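Side-chain contacts in fructose-1,6-bisphosphatase (PDB 1XI6), which catalyses the magnesium-dependent hydrolysis of fructose 1,6-bisphosphate to fructose 6-phosphate and phosphate: residues Leu11-Glu16 / Thr67-Asn72; Pro119-Ile124 / Glu130-Gly135; Leu186-Leu191 / Val245-Ser250. All blocks are in the same frame, centred on the assembly; numbering follows the deposited sequence.

Interaction 1. Residues Leu11-Glu16 / Thr67-Asn72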
loop_
_atom_site.group_PDB
_atom_site.type_symbol
_atom_site.label_atom_id
_atom_site.label_comp_id
_atom_site.label_asym_id
_atom_site.label_seq_id
_atom_site.Cartn_x
_atom_site.Cartn_y
_atom_site.Cartn_z
ATOM N N LEU A 11 1.680 -16.943 -10.647
ATOM C CA LEU A 11 1.333 -16.349 -9.352
ATOM C C LEU A 11 1.941 -17.188 -8.230
ATOM O O LEU A 11 2.560 -16.644 -7.319
ATOM C CB LEU A 11 -0.182 -16.247 -9.177
ATOM C CG LEU A 11 -0.960 -15.473 -10.252
ATOM C CD1 LEU A 11 -2.412 -15.982 -10.362
ATOM C CD2 LEU A 11 -0.898 -13.956 -10.017
ATOM N N LYS A 12 1.772 -18.509 -8.324
ATOM C CA LYS A 12 2.383 -19.488 -7.413
ATOM C C LYS A 12 3.821 -19.124 -7.045
ATOM O O LYS A 12 4.232 -19.304 -5.893
ATOM C CB LYS A 12 2.328 -20.895 -8.030
ATOM C CG LYS A 12 2.891 -22.023 -7.158
ATOM N N PHE A 13 4.570 -18.607 -8.020
ATOM C CA PHE A 13 5.943 -18.172 -7.782
ATOM C C PHE A 13 5.986 -16.923 -6.902
ATOM O O PHE A 13 6.733 -16.889 -5.921
ATOM C CB PHE A 13 6.703 -17.944 -9.100
ATOM C CG PHE A 13 8.095 -17.391 -8.913
ATOM C CD1 PHE A 13 8.360 -16.039 -9.156
ATOM C CD2 PHE A 13 9.134 -18.209 -8.484
ATOM C CE1 PHE A 13 9.651 -15.509 -8.980
ATOM C CE2 PHE A 13 10.424 -17.696 -8.301
ATOM C CZ PHE A 13 10.684 -16.339 -8.552
ATOM N N TRP A 14 5.187 -15.914 -7.250
ATOM C CA TRP A 14 5.209 -14.641 -6.527
ATOM C C TRP A 14 4.619 -14.744 -5.130
ATOM O O TRP A 14 5.147 -14.142 -4.192
ATOM C CB TRP A 14 4.537 -13.528 -7.333
ATOM C CG TRP A 14 5.328 -13.173 -8.542
ATOM C CD1 TRP A 14 4.989 -13.415 -9.844
ATOM C CD2 TRP A 14 6.616 -12.541 -8.570
ATOM N NE1 TRP A 14 5.980 -12.961 -10.681
ATOM C CE2 TRP A 14 6.992 -12.424 -9.929
ATOM C CE3 TRP A 14 7.488 -12.058 -7.579
ATOM C CZ2 TRP A 14 8.206 -11.844 -10.328
ATOM C CZ3 TRP A 14 8.703 -11.478 -7.973
ATOM C CH2 TRP A 14 9.047 -11.378 -9.339
ATOM N N ARG A 15 3.541 -15.517 -4.995
ATOM C CA ARG A 15 2.974 -15.817 -3.688
ATOM C C ARG A 15 4.076 -16.366 -2.767
ATOM O O ARG A 15 4.238 -15.878 -1.653
ATOM C CB ARG A 15 1.789 -16.783 -3.808
ATOM C CG ARG A 15 0.982 -16.949 -2.525
ATOM C CD ARG A 15 -0.256 -17.842 -2.694
ATOM N NE ARG A 15 -1.306 -17.189 -3.483
ATOM C CZ ARG A 15 -1.622 -17.488 -4.747
ATOM N NH1 ARG A 15 -0.985 -18.452 -5.411
ATOM N NH2 ARG A 15 -2.590 -16.816 -5.354
ATOM N N GLU A 16 4.847 -17.340 -3.257
ATOM C CA GLU A 16 5.880 -18.008 -2.461
ATOM C C GLU A 16 6.962 -17.036 -1.978
ATOM O O GLU A 16 7.435 -17.136 -0.835
ATOM C CB GLU A 16 6.496 -19.183 -3.237
ATOM N N THR A 67 16.377 -8.819 -5.295
ATOM C CA THR A 67 17.358 -8.459 -6.344
ATOM C C THR A 67 18.006 -9.688 -6.981
ATOM O O THR A 67 18.405 -9.649 -8.146
ATOM C CB THR A 67 18.450 -7.451 -5.877
ATOM O OG1 THR A 67 19.302 -8.063 -4.910
ATOM C CG2 THR A 67 17.830 -6.171 -5.298
ATOM N N GLU A 68 18.092 -10.773 -6.214
ATOM C CA GLU A 68 18.626 -12.045 -6.693
ATOM C C GLU A 68 17.890 -12.552 -7.940
ATOM O O GLU A 68 18.505 -13.141 -8.831
ATOM C CB GLU A 68 18.594 -13.089 -5.561
ATOM C CG GLU A 68 19.064 -14.517 -5.920
ATOM C CD GLU A 68 20.367 -14.566 -6.740
ATOM O OE1 GLU A 68 20.467 -15.450 -7.622
ATOM O OE2 GLU A 68 21.287 -13.728 -6.515
ATOM N N LEU A 69 16.583 -12.298 -7.999
ATOM C CA LEU A 69 15.725 -12.727 -9.109
ATOM C C LEU A 69 15.971 -11.967 -10.420
ATOM O O LEU A 69 15.431 -12.344 -11.455
ATOM C CB LEU A 69 14.246 -12.587 -8.718
ATOM C CG LEU A 69 13.814 -13.168 -7.368
ATOM C CD1 LEU A 69 12.475 -12.584 -6.946
ATOM C CD2 LEU A 69 13.780 -14.706 -7.376
ATOM N N GLY A 70 16.764 -10.900 -10.375
ATOM C CA GLY A 70 17.059 -10.107 -11.567
ATOM C C GLY A 70 15.897 -9.327 -12.173
ATOM O O GLY A 70 15.865 -9.098 -13.385
ATOM N N VAL A 71 14.945 -8.916 -11.338
ATOM C CA VAL A 71 13.861 -8.032 -11.777
ATOM C C VAL A 71 14.260 -6.571 -11.560
ATOM O O VAL A 71 15.222 -6.300 -10.848
ATOM C CB VAL A 71 12.525 -8.331 -11.046
ATOM C CG1 VAL A 71 11.997 -9.726 -11.410
ATOM C CG2 VAL A 71 12.674 -8.165 -9.521
ATOM N N ASN A 72 13.540 -5.637 -12.178
ATOM C CA ASN A 72 13.701 -4.227 -11.836
ATOM C C ASN A 72 12.984 -3.986 -10.517
ATOM O O ASN A 72 11.916 -4.560 -10.275
ATOM C CB ASN A 72 13.102 -3.282 -12.892
ATOM C CG ASN A 72 13.358 -3.730 -14.320
ATOM O OD1 ASN A 72 14.487 -4.014 -14.717
ATOM N ND2 ASN A 72 12.297 -3.777 -15.103
#

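Interaction 2. Residues Pro119-Ile124 / Glu130-Gly135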
loop_
_atom_site.group_PDB
_atom_site.type_symbol
_atom_site.label_atom_id
_atom_site.label_comp_id
_atom_site.label_asym_id
_atom_site.label_seq_id
_atom_site.Cartn_x
_atom_site.Cartn_y
_atom_site.Cartn_z
ATOM N N PRO A 119 -0.090 -4.567 -14.112
ATOM C CA PRO A 119 0.009 -5.231 -12.809
ATOM C C PRO A 119 -0.513 -6.659 -12.878
ATOM O O PRO A 119 -1.533 -6.901 -13.515
ATOM C CB PRO A 119 -0.902 -4.382 -11.919
ATOM C CG PRO A 119 -1.843 -3.724 -12.849
ATOM C CD PRO A 119 -1.026 -3.430 -14.062
ATOM N N ILE A 120 0.189 -7.594 -12.245
ATOM C CA ILE A 120 -0.246 -9.001 -12.230
ATOM C C ILE A 120 -0.449 -9.570 -10.823
ATOM O O ILE A 120 -1.112 -10.593 -10.663
ATOM C CB ILE A 120 0.701 -9.947 -13.043
ATOM C CG1 ILE A 120 2.128 -9.960 -12.470
ATOM C CG2 ILE A 120 0.689 -9.576 -14.530
ATOM C CD1 ILE A 120 2.819 -11.315 -12.595
ATOM N N TYR A 121 0.126 -8.906 -9.819
ATOM C CA TYR A 121 0.105 -9.373 -8.432
ATOM C C TYR A 121 0.477 -8.254 -7.481
ATOM O O TYR A 121 1.432 -7.503 -7.720
ATOM C CB TYR A 121 1.086 -10.530 -8.240
ATOM C CG TYR A 121 0.860 -11.365 -7.002
ATOM C CD1 TYR A 121 1.902 -11.630 -6.127
ATOM C CD2 TYR A 121 -0.395 -11.902 -6.713
ATOM C CE1 TYR A 121 1.713 -12.409 -4.995
ATOM C CE2 TYR A 121 -0.599 -12.682 -5.576
ATOM C CZ TYR A 121 0.461 -12.927 -4.725
ATOM O OH TYR A 121 0.265 -13.694 -3.606
ATOM N N ALA A 122 -0.293 -8.144 -6.405
ATOM C CA ALA A 122 -0.003 -7.197 -5.342
ATOM C C ALA A 122 -0.379 -7.835 -4.020
ATOM O O ALA A 122 -1.363 -8.560 -3.938
ATOM C CB ALA A 122 -0.750 -5.887 -5.556
ATOM N N ILE A 123 0.431 -7.582 -2.997
ATOM C CA ILE A 123 0.137 -8.043 -1.644
ATOM C C ILE A 123 0.303 -6.944 -0.598
ATOM O O ILE A 123 1.136 -6.052 -0.740
ATOM C CB ILE A 123 0.990 -9.262 -1.223
ATOM C CG1 ILE A 123 2.474 -8.890 -1.171
ATOM C CG2 ILE A 123 0.738 -10.446 -2.157
ATOM C CD1 ILE A 123 3.172 -9.334 0.090
ATOM N N ILE A 124 -0.518 -7.014 0.440
ATOM C CA ILE A 124 -0.308 -6.245 1.651
ATOM C C ILE A 124 -0.411 -7.224 2.803
ATOM O O ILE A 124 -1.418 -7.911 2.949
ATOM C CB ILE A 124 -1.304 -5.084 1.787
ATOM C CG1 ILE A 124 -0.976 -4.008 0.758
ATOM C CG2 ILE A 124 -1.241 -4.480 3.188
ATOM C CD1 ILE A 124 -2.067 -3.039 0.490
ATOM N N GLU A 130 -2.230 -10.364 11.313
ATOM C CA GLU A 130 -1.814 -11.512 10.472
ATOM C C GLU A 130 -2.604 -11.640 9.166
ATOM O O GLU A 130 -2.900 -12.738 8.704
ATOM C CB GLU A 130 -1.813 -12.818 11.271
ATOM C CG GLU A 130 -0.744 -12.850 12.348
ATOM C CD GLU A 130 -0.680 -14.177 13.096
ATOM O OE1 GLU A 130 0.285 -14.371 13.875
ATOM O OE2 GLU A 130 -1.584 -15.027 12.915
ATOM N N ARG A 131 -2.934 -10.495 8.582
ATOM C CA ARG A 131 -3.809 -10.435 7.426
ATOM C C ARG A 131 -3.030 -10.396 6.133
ATOM O O ARG A 131 -2.159 -9.550 5.948
ATOM C CB ARG A 131 -4.726 -9.223 7.517
ATOM C CG ARG A 131 -5.888 -9.426 8.447
ATOM C CD ARG A 131 -6.876 -8.337 8.241
ATOM N NE ARG A 131 -7.887 -8.308 9.284
ATOM C CZ ARG A 131 -8.145 -7.257 10.051
ATOM N NH1 ARG A 131 -9.092 -7.337 10.962
ATOM N NH2 ARG A 131 -7.469 -6.126 9.907
ATOM N N PHE A 132 -3.368 -11.321 5.243
ATOM C CA PHE A 132 -2.689 -11.458 3.968
ATOM C C PHE A 132 -3.611 -11.034 2.844
ATOM O O PHE A 132 -4.470 -11.788 2.427
ATOM C CB PHE A 132 -2.197 -12.897 3.802
ATOM C CG PHE A 132 -1.380 -13.131 2.564
ATOM C CD1 PHE A 132 -0.339 -12.279 2.217
ATOM C CD2 PHE A 132 -1.644 -14.227 1.751
ATOM C CE1 PHE A 132 0.413 -12.504 1.072
ATOM C CE2 PHE A 132 -0.900 -14.466 0.606
ATOM C CZ PHE A 132 0.130 -13.607 0.265
ATOM N N PHE A 133 -3.435 -9.805 2.378
ATOM C CA PHE A 133 -4.250 -9.261 1.298
ATOM C C PHE A 133 -3.606 -9.545 -0.050
ATOM O O PHE A 133 -2.406 -9.340 -0.236
ATOM C CB PHE A 133 -4.427 -7.748 1.435
ATOM C CG PHE A 133 -5.148 -7.316 2.673
ATOM C CD1 PHE A 133 -4.437 -6.992 3.832
ATOM C CD2 PHE A 133 -6.539 -7.196 2.679
ATOM C CE1 PHE A 133 -5.104 -6.578 4.984
ATOM C CE2 PHE A 133 -7.218 -6.779 3.822
ATOM C CZ PHE A 133 -6.503 -6.471 4.978
ATOM N N GLU A 134 -4.421 -10.006 -0.990
ATOM C CA GLU A 134 -3.954 -10.289 -2.339
ATOM C C GLU A 134 -4.761 -9.549 -3.384
ATOM O O GLU A 134 -5.979 -9.493 -3.312
ATOM C CB GLU A 134 -3.971 -11.783 -2.610
ATOM C CG GLU A 134 -2.735 -12.485 -2.114
ATOM C CD GLU A 134 -2.837 -13.984 -2.259
ATOM O OE1 GLU A 134 -3.677 -14.594 -1.558
ATOM O OE2 GLU A 134 -2.082 -14.562 -3.070
ATOM N N GLY A 135 -4.063 -8.969 -4.350
ATOM C CA GLY A 135 -4.696 -8.297 -5.479
ATOM C C GLY A 135 -4.221 -8.971 -6.743
ATOM O O GLY A 135 -3.055 -8.829 -7.123
#

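Interaction 3. Residues Leu186-Leu191 / Val245-Ser250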
loop_
_atom_site.group_PDB
_atom_site.type_symbol
_atom_site.label_atom_id
_atom_site.label_comp_id
_atom_site.label_asym_id
_atom_site.label_seq_id
_atom_site.Cartn_x
_atom_site.Cartn_y
_atom_site.Cartn_z
ATOM N N LEU A 186 -2.193 0.505 3.929
ATOM C CA LEU A 186 -3.038 -0.347 4.750
ATOM C C LEU A 186 -4.493 0.097 4.744
ATOM O O LEU A 186 -5.397 -0.735 4.702
ATOM C CB LEU A 186 -2.496 -0.430 6.179
ATOM C CG LEU A 186 -3.126 -1.455 7.122
ATOM C CD1 LEU A 186 -3.148 -2.837 6.510
ATOM C CD2 LEU A 186 -2.394 -1.471 8.427
ATOM N N GLU A 187 -4.718 1.404 4.781
ATOM C CA GLU A 187 -6.071 1.939 4.785
ATOM C C GLU A 187 -6.827 1.564 3.514
ATOM O O GLU A 187 -8.005 1.227 3.576
ATOM C CB GLU A 187 -6.036 3.441 5.019
ATOM C CG GLU A 187 -5.902 3.782 6.489
ATOM C CD GLU A 187 -5.181 5.086 6.729
ATOM O OE1 GLU A 187 -5.845 6.110 7.010
ATOM O OE2 GLU A 187 -3.943 5.088 6.637
ATOM N N LEU A 188 -6.136 1.603 2.377
ATOM C CA LEU A 188 -6.666 1.110 1.103
ATOM C C LEU A 188 -7.086 -0.360 1.164
ATOM O O LEU A 188 -8.091 -0.747 0.562
ATOM C CB LEU A 188 -5.646 1.312 -0.024
ATOM C CG LEU A 188 -5.312 2.740 -0.475
ATOM C CD1 LEU A 188 -4.032 2.768 -1.299
ATOM C CD2 LEU A 188 -6.466 3.381 -1.245
ATOM N N ALA A 189 -6.319 -1.172 1.891
ATOM C CA ALA A 189 -6.647 -2.591 2.074
ATOM C C ALA A 189 -7.895 -2.754 2.932
ATOM O O ALA A 189 -8.650 -3.708 2.753
ATOM C CB ALA A 189 -5.462 -3.368 2.672
ATOM N N TYR A 190 -8.104 -1.813 3.849
ATOM C CA TYR A 190 -9.299 -1.804 4.685
ATOM C C TYR A 190 -10.551 -1.495 3.883
ATOM O O TYR A 190 -11.604 -2.079 4.137
ATOM C CB TYR A 190 -9.150 -0.829 5.847
ATOM C CG TYR A 190 -8.300 -1.345 6.987
ATOM C CD1 TYR A 190 -7.893 -0.493 8.006
ATOM C CD2 TYR A 190 -7.898 -2.681 7.051
ATOM C CE1 TYR A 190 -7.112 -0.959 9.068
ATOM C CE2 TYR A 190 -7.126 -3.154 8.104
ATOM C CZ TYR A 190 -6.738 -2.288 9.103
ATOM O OH TYR A 190 -5.972 -2.737 10.139
ATOM N N LEU A 191 -10.426 -0.579 2.920
ATOM C CA LEU A 191 -11.474 -0.309 1.939
ATOM C C LEU A 191 -11.857 -1.571 1.156
ATOM O O LEU A 191 -13.041 -1.893 1.041
ATOM C CB LEU A 191 -11.035 0.809 0.992
ATOM C CG LEU A 191 -11.807 1.134 -0.298
ATOM C CD1 LEU A 191 -13.275 1.444 -0.037
ATOM C CD2 LEU A 191 -11.140 2.292 -1.044
ATOM N N VAL A 245 -4.993 10.705 -3.509
ATOM C CA VAL A 245 -5.925 9.606 -3.738
ATOM C C VAL A 245 -7.333 9.980 -3.285
ATOM O O VAL A 245 -7.535 10.632 -2.239
ATOM C CB VAL A 245 -5.454 8.217 -3.169
ATOM C CG1 VAL A 245 -4.079 7.853 -3.700
ATOM C CG2 VAL A 245 -5.451 8.193 -1.648
ATOM N N ILE A 246 -8.286 9.593 -4.126
ATOM C CA ILE A 246 -9.691 9.579 -3.793
ATOM C C ILE A 246 -10.109 8.189 -4.229
ATOM O O ILE A 246 -10.373 7.932 -5.415
ATOM C CB ILE A 246 -10.471 10.706 -4.506
ATOM C CG1 ILE A 246 -10.109 12.060 -3.889
ATOM C CG2 ILE A 246 -11.981 10.484 -4.398
ATOM C CD1 ILE A 246 -9.822 13.142 -4.890
ATOM N N ALA A 247 -10.104 7.278 -3.261
ATOM C CA ALA A 247 -10.475 5.897 -3.498
ATOM C C ALA A 247 -11.747 5.682 -2.714
ATOM O O ALA A 247 -11.795 6.005 -1.528
ATOM C CB ALA A 247 -9.384 4.975 -3.037
ATOM N N VAL A 248 -12.779 5.163 -3.375
ATOM C CA VAL A 248 -14.136 5.203 -2.813
ATOM C C VAL A 248 -15.011 4.014 -3.157
ATOM O O VAL A 248 -14.667 3.164 -3.987
ATOM C CB VAL A 248 -14.930 6.500 -3.199
ATOM C CG1 VAL A 248 -14.389 7.711 -2.469
ATOM C CG2 VAL A 248 -14.952 6.716 -4.719
ATOM N N ASN A 249 -16.168 4.025 -2.503
ATOM C CA ASN A 249 -17.109 2.925 -2.422
ATOM C C ASN A 249 -18.025 2.798 -3.627
ATOM O O ASN A 249 -18.417 1.688 -3.995
ATOM C CB ASN A 249 -17.994 3.152 -1.194
ATOM C CG ASN A 249 -18.239 1.891 -0.422
ATOM O OD1 ASN A 249 -17.849 0.802 -0.849
ATOM N ND2 ASN A 249 -18.882 2.021 0.734
ATOM N N SER A 250 -18.357 3.949 -4.223
ATOM C CA SER A 250 -19.504 4.093 -5.096
ATOM C C SER A 250 -19.437 5.388 -5.899
ATOM O O SER A 250 -18.732 6.350 -5.512
ATOM C CB SER A 250 -20.784 4.125 -4.250
ATOM O OG SER A 250 -20.922 5.384 -3.591
#

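Interaction 1. Residues Leu11-Glu16 / Thr67-Asn72
Two neighbouring pieces of the outer helical layer meet here: F13 and W14, in the first turns of helix 11-28, reach L69 and V71 in the turn that leads from helix 53-66 into strand 72-75. The backbones stay well apart, with 11.0 Å between the CA atoms of W14 and L69, and the gap is filled by apolar side chains, the two large aromatics of the helix doing most of the reaching. L69 divides its two methyls between the two aromatic residues. Its CD2 lies at the edge of the F13 ring, 3.7 Å from CZ of F13, the side chains coming from opposite directions, while CD1 of L69 sits obliquely by the six-membered ring of W14, 4.1 Å from its CZ3. Beyond it, CG1 of V71 touches the far end of the indole in the plane of the ring, 4.0 Å from CH2 of W14. The indole gets there because its CG is anti to the carbonyl carbon (chi1 -68°), which carries the long ring system out toward the turn although its CB does not point that way. F13 and W14 also pack on each other: CD1 of F13 stands 3.9 Å above the indole plane, over its centre, so the phenyl edge is set against an indole face. G70, with positive phi (67°), lets the chain turn between L69 and V71, and both side chains still point at the helix. W14 and V71 are apolar where they are buried on the sheet, W14 against I120 and Y121 of strand 118-126 and V71 against Y87 and V89 of strand 87-92; F13 and L69 lie further out, F13 being exposed. The arrangement is that of the helical layer covering the large sheet in the layered alpha-beta-alpha-beta-alpha fold of the inositol monophosphatase superfamily.

Interaction 2. Residues Pro119-Ile124 / Glu130-Gly135
Y121, which with I120 forms a classic beta bulge opposite V113, reaches E134 across the hairpin of strands 118-126 and 131-136. With CG anti to the backbone N (chi1 -162°), the end of the Y121 ring is brought near the partner strand, and OH of Y121 donates to OE2 of E134 at 2.6 Å. The hydroxyl approaches on the anti side, 26° out of the carboxylate plane. A phenylalanine in place of Y121 would probably leave E134 OE2 to its salt bridge with R15 alone and the carboxylate freer to turn. A122 pairs next with G135 as a hydrogen-bonded antiparallel pair, G135 N lying 2.8 Å from A122 O; the small residues suit a face on which A122 meets A213 and I216 of helix 208-219. I123 forms a non-hydrogen-bonded pair with E134, and its CG2 rests obliquely by the F132 ring, 3.8 Å from CE1. I124 closes the walk in a hydrogen-bonded pair with F133: F133 N is 2.8 Å from I124 O, an oxygen that also lies at the edge of the F133 ring. On that face CG2 of I124 touches CD1 of F133 at 4.1 Å, and A189 of helix 184-193 packs on both residues. The chemistry implies a buried carboxylate that is probably ionised, its charge shared between a phenol and a guanidinium.

Interaction 3. Residues Leu186-Leu191 / Val245-Ser250
L188 and L191 converge on the single methyl of A247. CD2 of L188 and CD2 of L191 each lie 3.8 Å from CB of A247, so two branched side chains, one turn of helix 184-193 apart, come together on one small residue. Their first torsions differ: L188 has CG anti to the carbonyl carbon (chi1 -68°), while L191 has it anti to the backbone N (chi1 168°), and the two branches are thereby brought to the same methyl. CD2 of L191 also passes the strand backbone, 4.0 Å from N of V248. Alanine suits the strand position because its single methyl lets both leucine ends come up to it; the CA atoms of L188 and A247 are 7.7 Å apart. The segment axes approach to 9.6 Å and run nearly parallel, 22° between their directions. This is helix-on-sheet packing within the layered fold of the inositol monophosphatase superfamily, where helix 184-193 lies in the middle layer between the large sheet and the smaller one that contains strand 243-248. Outward from the contact, A247 is held by backbone bonds to V199 of strand 198-202, whose side chain also meets L188. V248 points the other way and packs on L253, L254 and I257 of helix 251-257, whose start is capped by OG of S250 bonding to N of L253. The helix is placed by the buried carboxylate of E187: OE1 is bonded to S161 OG and L181 N, OE2 to Y163 OH and A183 N, four partners that satisfy the group and fix its rotation. Nearer the helix start, N of L186 binds OD1 of D95, a residue that probably contacts magnesium and substrate, as in related enzymes.

Interactions 2 and 3 are buried, whereas interaction 1 is only partly so, with one exposed aromatic at its margin. Interactions 1 and 2 share an interface: helix 11-28 lies on strands 118-126 and 131-136, and R15 of the first bridges to E134 of the second. On the hairpin's other face, I124 and F133 meet A189, which joins interaction 2 to interaction 3. The hairpin thus stands between two helical layers. Interactions 1 and 3, about 16 Å apart at their nearest atoms, are purely apolar side-chain packing, one helix against turn, the other helix against strand; interaction 2 adds main-chain hydrogen bonding and a buried polar group.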